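Local structure of lectin (Cicer arietinum, 3S18) at residues 12-17 with 88-93; 22-27 with 44-49. The protein agglutinates red blood cells, consistent with binding of complex sugars, and is a seed albumin built as a four-bladed hemopexin-type beta-propeller that holds calcium and sodium ions. All coordinates share one frame; numbering follows the deposited sequence.

Contact 1: 12-17 with 88-93; sequences SSRNNE and YAPHSD
Y88 reaches across to the turn at S12 and S13 with its phenol oxygen, which accepts a hydrogen bond from the backbone N-H of S13. That donor lies near the plane of the ring at its edge, S13 N to Y88 OH 3.0 Å, and the bond is bent, 138° at the hydrogen. Tyrosine suits this buried place because a long flat ring can span from one loop to the other and still offer a polar atom to an amide at its far end. Y88 OH also lies 3.6 Å from S12 CA. S12 turns its own hydroxyl back on its loop: with OG anti to the backbone N (chi1 -180°), S12 OG accepts from R14 N at 3.0 Å, an ST turn in the part of the chain that Y88 meets. P90, buried and rigid, is the apolar wedge of the contact. Its CG lies 3.8 Å from S13 OG, a hydroxyl bonded to N73, and 3.6 Å from R14 NH1. R14 bends at chi2 and chi3 and crosses the proline at about a right angle, laying one face of its guanidinium against P90 O, which sits 3.4 Å above the plane, toward the rim. H91 CB approaches R14 NH2 at 4.0 Å. A type II turn from A89 to S92 meets another, from R14 to E17. The loops join strands 6-11 to 17-22 and 82-87 to 96-103, in successive sheets, so neighbouring propeller blades meet here; Y88 also meets the rings of F10 and Y19, while P90 rests on Y19 and H91 on L28 of strand 25-30.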
loop_
_atom_site.group_PDB
_atom_site.type_symbol
_atom_site.label_atom_id
_atom_site.label_comp_id
_atom_site.label_asym_id
_atom_site.label_seq_id
_atom_site.Cartn_x
_atom_site.Cartn_y
_atom_site.Cartn_z
ATOM N N SER A 12 20.600 12.727 -7.052
ATOM C CA SER A 12 21.289 11.598 -7.665
ATOM C C SER A 12 22.757 11.569 -7.245
ATOM O O SER A 12 23.318 12.593 -6.873
ATOM C CB SER A 12 21.233 11.699 -9.185
ATOM O OG SER A 12 21.891 10.603 -9.766
ATOM N N SER A 13 23.355 10.379 -7.309
ATOM C CA SER A 13 24.794 10.215 -7.177
ATOM C C SER A 13 25.520 10.868 -8.356
ATOM O O SER A 13 26.660 11.266 -8.217
ATOM C CB SER A 13 25.149 8.736 -7.128
ATOM O OG SER A 13 24.515 8.072 -8.207
ATOM N N ARG A 14 24.868 10.964 -9.513
ATOM C CA ARG A 14 25.444 11.692 -10.648
ATOM C C ARG A 14 25.481 13.201 -10.351
ATOM O O ARG A 14 24.486 13.792 -9.918
ATOM C CB ARG A 14 24.676 11.425 -11.954
ATOM C CG ARG A 14 24.528 9.942 -12.379
ATOM C CD ARG A 14 25.850 9.240 -12.659
ATOM N NE ARG A 14 25.798 8.418 -13.881
ATOM C CZ ARG A 14 25.847 7.088 -13.909
ATOM N NH1 ARG A 14 25.951 6.388 -12.780
ATOM N NH2 ARG A 14 25.801 6.459 -15.071
ATOM N N ASN A 15 26.640 13.814 -10.565
ATOM C CA ASN A 15 26.819 15.234 -10.284
ATOM C C ASN A 15 25.741 16.135 -10.897
ATOM O O ASN A 15 25.373 15.986 -12.064
ATOM C CB ASN A 15 28.206 15.701 -10.730
ATOM C CG ASN A 15 28.557 17.088 -10.189
ATOM O OD1 ASN A 15 28.899 17.258 -9.008
ATOM N ND2 ASN A 15 28.474 18.087 -11.054
ATOM N N ASN A 16 25.249 17.070 -10.094
ATOM C CA ASN A 16 24.249 18.051 -10.518
ATOM C C ASN A 16 22.913 17.499 -11.040
ATOM O O ASN A 16 22.153 18.224 -11.702
ATOM C CB ASN A 16 24.865 19.088 -11.472
ATOM C CG ASN A 16 25.821 20.028 -10.751
ATOM O OD1 ASN A 16 25.715 20.226 -9.533
ATOM N ND2 ASN A 16 26.762 20.594 -11.485
ATOM N N GLU A 17 22.611 16.241 -10.702
ATOM C CA GLU A 17 21.375 15.597 -11.164
ATOM C C GLU A 17 20.415 15.319 -10.003
ATOM O O GLU A 17 20.845 15.106 -8.863
ATOM C CB GLU A 17 21.684 14.309 -11.942
ATOM C CG GLU A 17 22.560 14.538 -13.157
ATOM C CD GLU A 17 22.596 13.378 -14.142
ATOM O OE1 GLU A 17 21.864 12.371 -13.973
ATOM O OE2 GLU A 17 23.385 13.488 -15.106
ATOM N N TYR A 88 18.130 3.041 -7.345
ATOM C CA TYR A 88 17.526 3.700 -8.508
ATOM C C TYR A 88 18.374 3.611 -9.781
ATOM O O TYR A 88 17.989 4.152 -10.816
ATOM C CB TYR A 88 17.133 5.153 -8.194
ATOM C CG TYR A 88 18.274 5.999 -7.705
ATOM C CD1 TYR A 88 18.486 6.181 -6.344
ATOM C CD2 TYR A 88 19.139 6.620 -8.599
ATOM C CE1 TYR A 88 19.541 6.959 -5.879
ATOM C CE2 TYR A 88 20.216 7.384 -8.147
ATOM C CZ TYR A 88 20.399 7.554 -6.788
ATOM O OH TYR A 88 21.433 8.306 -6.319
ATOM N N ALA A 89 19.511 2.914 -9.694
ATOM C CA ALA A 89 20.377 2.625 -10.850
ATOM C C ALA A 89 20.320 3.730 -11.913
ATOM O O ALA A 89 19.672 3.579 -12.955
ATOM C CB ALA A 89 20.030 1.277 -11.443
ATOM N N PRO A 90 20.993 4.861 -11.647
ATOM C CA PRO A 90 20.852 6.013 -12.532
ATOM C C PRO A 90 21.360 5.744 -13.955
ATOM O O PRO A 90 22.474 5.225 -14.129
ATOM C CB PRO A 90 21.708 7.077 -11.845
ATOM C CG PRO A 90 22.737 6.292 -11.089
ATOM C CD PRO A 90 21.994 5.091 -10.595
ATOM N N HIS A 91 20.534 6.108 -14.946
ATOM C CA HIS A 91 20.864 6.005 -16.380
ATOM C C HIS A 91 20.881 4.563 -16.899
ATOM O O HIS A 91 21.648 4.225 -17.813
ATOM C CB HIS A 91 22.195 6.699 -16.712
ATOM C CG HIS A 91 22.134 8.192 -16.636
ATOM N ND1 HIS A 91 22.170 8.878 -15.440
ATOM C CD2 HIS A 91 22.031 9.131 -17.603
ATOM C CE1 HIS A 91 22.113 10.176 -15.677
ATOM N NE2 HIS A 91 22.026 10.356 -16.981
ATOM N N SER A 92 20.051 3.715 -16.302
ATOM C CA SER A 92 19.939 2.327 -16.729
ATOM C C SER A 92 18.609 1.777 -16.279
ATOM O O SER A 92 17.841 2.463 -15.614
ATOM C CB SER A 92 21.090 1.470 -16.183
ATOM O OG SER A 92 20.791 1.008 -14.886
ATOM N N ASP A 93 18.351 0.527 -16.637
ATOM C CA ASP A 93 17.077 -0.131 -16.333
ATOM C C ASP A 93 17.232 -1.169 -15.212
ATOM O O ASP A 93 16.432 -2.109 -15.108
ATOM C CB ASP A 93 16.549 -0.804 -17.609
ATOM C CG ASP A 93 17.476 -1.922 -18.117
ATOM O OD1 ASP A 93 16.988 -2.813 -18.859
ATOM O OD2 ASP A 93 18.691 -1.917 -17.783
#

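Contact 2: 22-27 with 44-49; sequences INDKYV and PSFVRD
Residues 25-26 and 45-46 pair as short antiparallel strands: K25 and F46 form a non-hydrogen-bonded pair, while Y26 and S45 exchange two backbone bonds, Y26 N to S45 O 2.9 Å and S45 N to Y26 O 3.2 Å. Just beyond, V47 N gives a nearly straight bond (173°) to D24 O at 3.0 Å. A water donates to that same carbonyl and accepts from R48 N, so the type II' turn at I22-K25 is tied to the start of the short helix 47-50. Y26 and S45 share a face, where Y26 CE1 passes 3.7 Å from S45 OG; V47 CA and F46 O lie at the edge of the tyrosine ring, and V47 CG2 adds apolar cover. F46, at the N-cap position, swings its ring alongside D24 and K25. The D24 carboxylate stands almost perpendicular to that ring and meets its edge, D24 OD2 to F46 CE1 3.5 Å, where the ring hydrogens are slightly positive. K25 is extended beyond CG, and its CE methylene, next to the ammonium, comes 3.5 Å from F46 CE1. R48 NH2 sits 3.5 Å above one face of the F46 ring, toward the rim, while R48 NH1, beyond salt-bridge distance of D24, bonds to G60 O. The arrangement belongs to a hemopexin-type propeller blade, whose outermost strand runs straight into a short helix.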
loop_
_atom_site.group_PDB
_atom_site.type_symbol
_atom_site.label_atom_id
_atom_site.label_comp_id
_atom_site.label_asym_id
_atom_site.label_seq_id
_atom_site.Cartn_x
_atom_site.Cartn_y
_atom_site.Cartn_z
ATOM N N ILE A 22 6.170 14.088 -9.560
ATOM C CA ILE A 22 4.986 14.918 -9.744
ATOM C C ILE A 22 3.831 13.998 -10.106
ATOM O O ILE A 22 3.904 13.272 -11.112
ATOM C CB ILE A 22 5.202 15.940 -10.896
ATOM C CG1 ILE A 22 6.451 16.784 -10.645
ATOM C CG2 ILE A 22 3.948 16.808 -11.122
ATOM C CD1 ILE A 22 7.370 16.868 -11.846
ATOM N N ASN A 23 2.764 14.026 -9.301
ATOM C CA ASN A 23 1.688 13.054 -9.451
ATOM C C ASN A 23 2.249 11.619 -9.529
ATOM O O ASN A 23 2.955 11.178 -8.620
ATOM C CB ASN A 23 0.815 13.390 -10.673
ATOM C CG ASN A 23 0.184 14.776 -10.581
ATOM O OD1 ASN A 23 0.015 15.324 -9.492
ATOM N ND2 ASN A 23 -0.184 15.335 -11.730
ATOM N N ASP A 24 1.960 10.915 -10.621
ATOM C CA ASP A 24 2.437 9.553 -10.823
ATOM C C ASP A 24 3.603 9.500 -11.822
ATOM O O ASP A 24 3.973 8.436 -12.323
ATOM C CB ASP A 24 1.285 8.632 -11.228
ATOM C CG ASP A 24 0.553 9.107 -12.478
ATOM O OD1 ASP A 24 0.859 10.204 -13.009
ATOM O OD2 ASP A 24 -0.342 8.368 -12.924
ATOM N N LYS A 25 4.208 10.656 -12.064
ATOM C CA LYS A 25 5.299 10.761 -13.025
ATOM C C LYS A 25 6.589 11.260 -12.367
ATOM O O LYS A 25 6.602 11.630 -11.192
ATOM C CB LYS A 25 4.883 11.671 -14.176
ATOM C CG LYS A 25 3.717 11.109 -14.956
ATOM C CD LYS A 25 3.294 12.025 -16.058
ATOM C CE LYS A 25 1.894 11.670 -16.526
ATOM N NZ LYS A 25 1.676 12.298 -17.858
ATOM N N TYR A 26 7.683 11.255 -13.109
ATOM C CA TYR A 26 8.903 11.835 -12.585
ATOM C C TYR A 26 9.693 12.468 -13.724
ATOM O O TYR A 26 9.421 12.203 -14.873
ATOM C CB TYR A 26 9.720 10.774 -11.834
ATOM C CG TYR A 26 10.436 9.792 -12.730
ATOM C CD1 TYR A 26 9.769 8.680 -13.263
ATOM C CD2 TYR A 26 11.779 9.972 -13.046
ATOM C CE1 TYR A 26 10.430 7.778 -14.096
ATOM C CE2 TYR A 26 12.442 9.088 -13.872
ATOM C CZ TYR A 26 11.764 7.995 -14.391
ATOM O OH TYR A 26 12.436 7.127 -15.203
ATOM N N VAL A 27 10.632 13.342 -13.392
ATOM C CA VAL A 27 11.578 13.884 -14.361
ATOM C C VAL A 27 12.973 13.778 -13.778
ATOM O O VAL A 27 13.166 13.905 -12.570
ATOM C CB VAL A 27 11.289 15.380 -14.764
ATOM C CG1 VAL A 27 9.924 15.535 -15.410
ATOM C CG2 VAL A 27 11.410 16.314 -13.591
ATOM N N PRO A 44 8.951 14.139 -18.689
ATOM C CA PRO A 44 8.133 13.471 -17.676
ATOM C C PRO A 44 7.605 12.115 -18.153
ATOM O O PRO A 44 7.131 11.990 -19.281
ATOM C CB PRO A 44 6.972 14.442 -17.469
ATOM C CG PRO A 44 6.861 15.168 -18.753
ATOM C CD PRO A 44 8.268 15.321 -19.247
ATOM N N SER A 45 7.716 11.104 -17.299
ATOM C CA SER A 45 7.199 9.791 -17.630
ATOM C C SER A 45 6.653 9.117 -16.398
ATOM O O SER A 45 6.995 9.496 -15.286
ATOM C CB SER A 45 8.282 8.934 -18.295
ATOM O OG SER A 45 9.434 8.885 -17.499
ATOM N N PHE A 46 5.795 8.121 -16.594
ATOM C CA PHE A 46 5.214 7.415 -15.466
ATOM C C PHE A 46 6.333 6.722 -14.673
ATOM O O PHE A 46 7.281 6.196 -15.262
ATOM C CB PHE A 46 4.138 6.413 -15.913
ATOM C CG PHE A 46 2.903 7.052 -16.518
ATOM C CD1 PHE A 46 1.974 7.717 -15.713
ATOM C CD2 PHE A 46 2.655 6.959 -17.893
ATOM C CE1 PHE A 46 0.818 8.304 -16.268
ATOM C CE2 PHE A 46 1.506 7.540 -18.466
ATOM C CZ PHE A 46 0.582 8.214 -17.653
ATOM N N VAL A 47 6.225 6.750 -13.345
ATOM C CA VAL A 47 7.144 6.030 -12.479
ATOM C C VAL A 47 7.176 4.561 -12.896
ATOM O O VAL A 47 8.247 3.939 -12.955
ATOM C CB VAL A 47 6.781 6.195 -10.962
ATOM C CG1 VAL A 47 7.591 5.230 -10.073
ATOM C CG2 VAL A 47 7.002 7.646 -10.508
ATOM N N ARG A 48 6.009 4.019 -13.226
ATOM C CA ARG A 48 5.918 2.606 -13.584
ATOM C C ARG A 48 6.603 2.282 -14.920
ATOM O O ARG A 48 6.975 1.141 -15.145
ATOM C CB ARG A 48 4.468 2.130 -13.579
ATOM C CG ARG A 48 3.634 2.641 -14.727
ATOM C CD ARG A 48 2.192 2.205 -14.573
ATOM N NE ARG A 48 1.298 3.085 -15.323
ATOM C CZ ARG A 48 0.649 4.123 -14.803
ATOM N NH1 ARG A 48 0.766 4.418 -13.510
ATOM N NH2 ARG A 48 -0.133 4.864 -15.584
ATOM N N ASP A 49 6.764 3.280 -15.790
ATOM C CA ASP A 49 7.471 3.089 -17.050
ATOM C C ASP A 49 8.984 3.178 -16.855
ATOM O O ASP A 49 9.721 2.377 -17.415
ATOM C CB ASP A 49 7.036 4.117 -18.118
ATOM C CG ASP A 49 5.612 3.908 -18.606
ATOM O OD1 ASP A 49 5.038 2.810 -18.394
ATOM O OD2 ASP A 49 5.059 4.857 -19.216
HETATM O O HOH W 1 3.471 5.723 -12.467
#

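Both contacts are partly buried and lie about 15 Å from the centre of the chain, yet they hold different things. Contact 1 joins loops from two separate antiparallel sheets, with S12, Y88 and P90 buried but S13, R14 and H91 exposed; contact 2 stays within one sheet, pairing strand 25-30 with strand 43-46 and the helix that follows, and buries Y26, V27 and V47. Their chemistry follows: the loops meet mainly through side chains and one bond from an amide to a tyrosine hydroxyl, while the strands rely on several backbone bonds and a bridging water. Strand 25-30 is common ground, since it supplies contact 2 and its L28 touches E17 and H91. Along the chain, contact 2 is nested between the segments of contact 1.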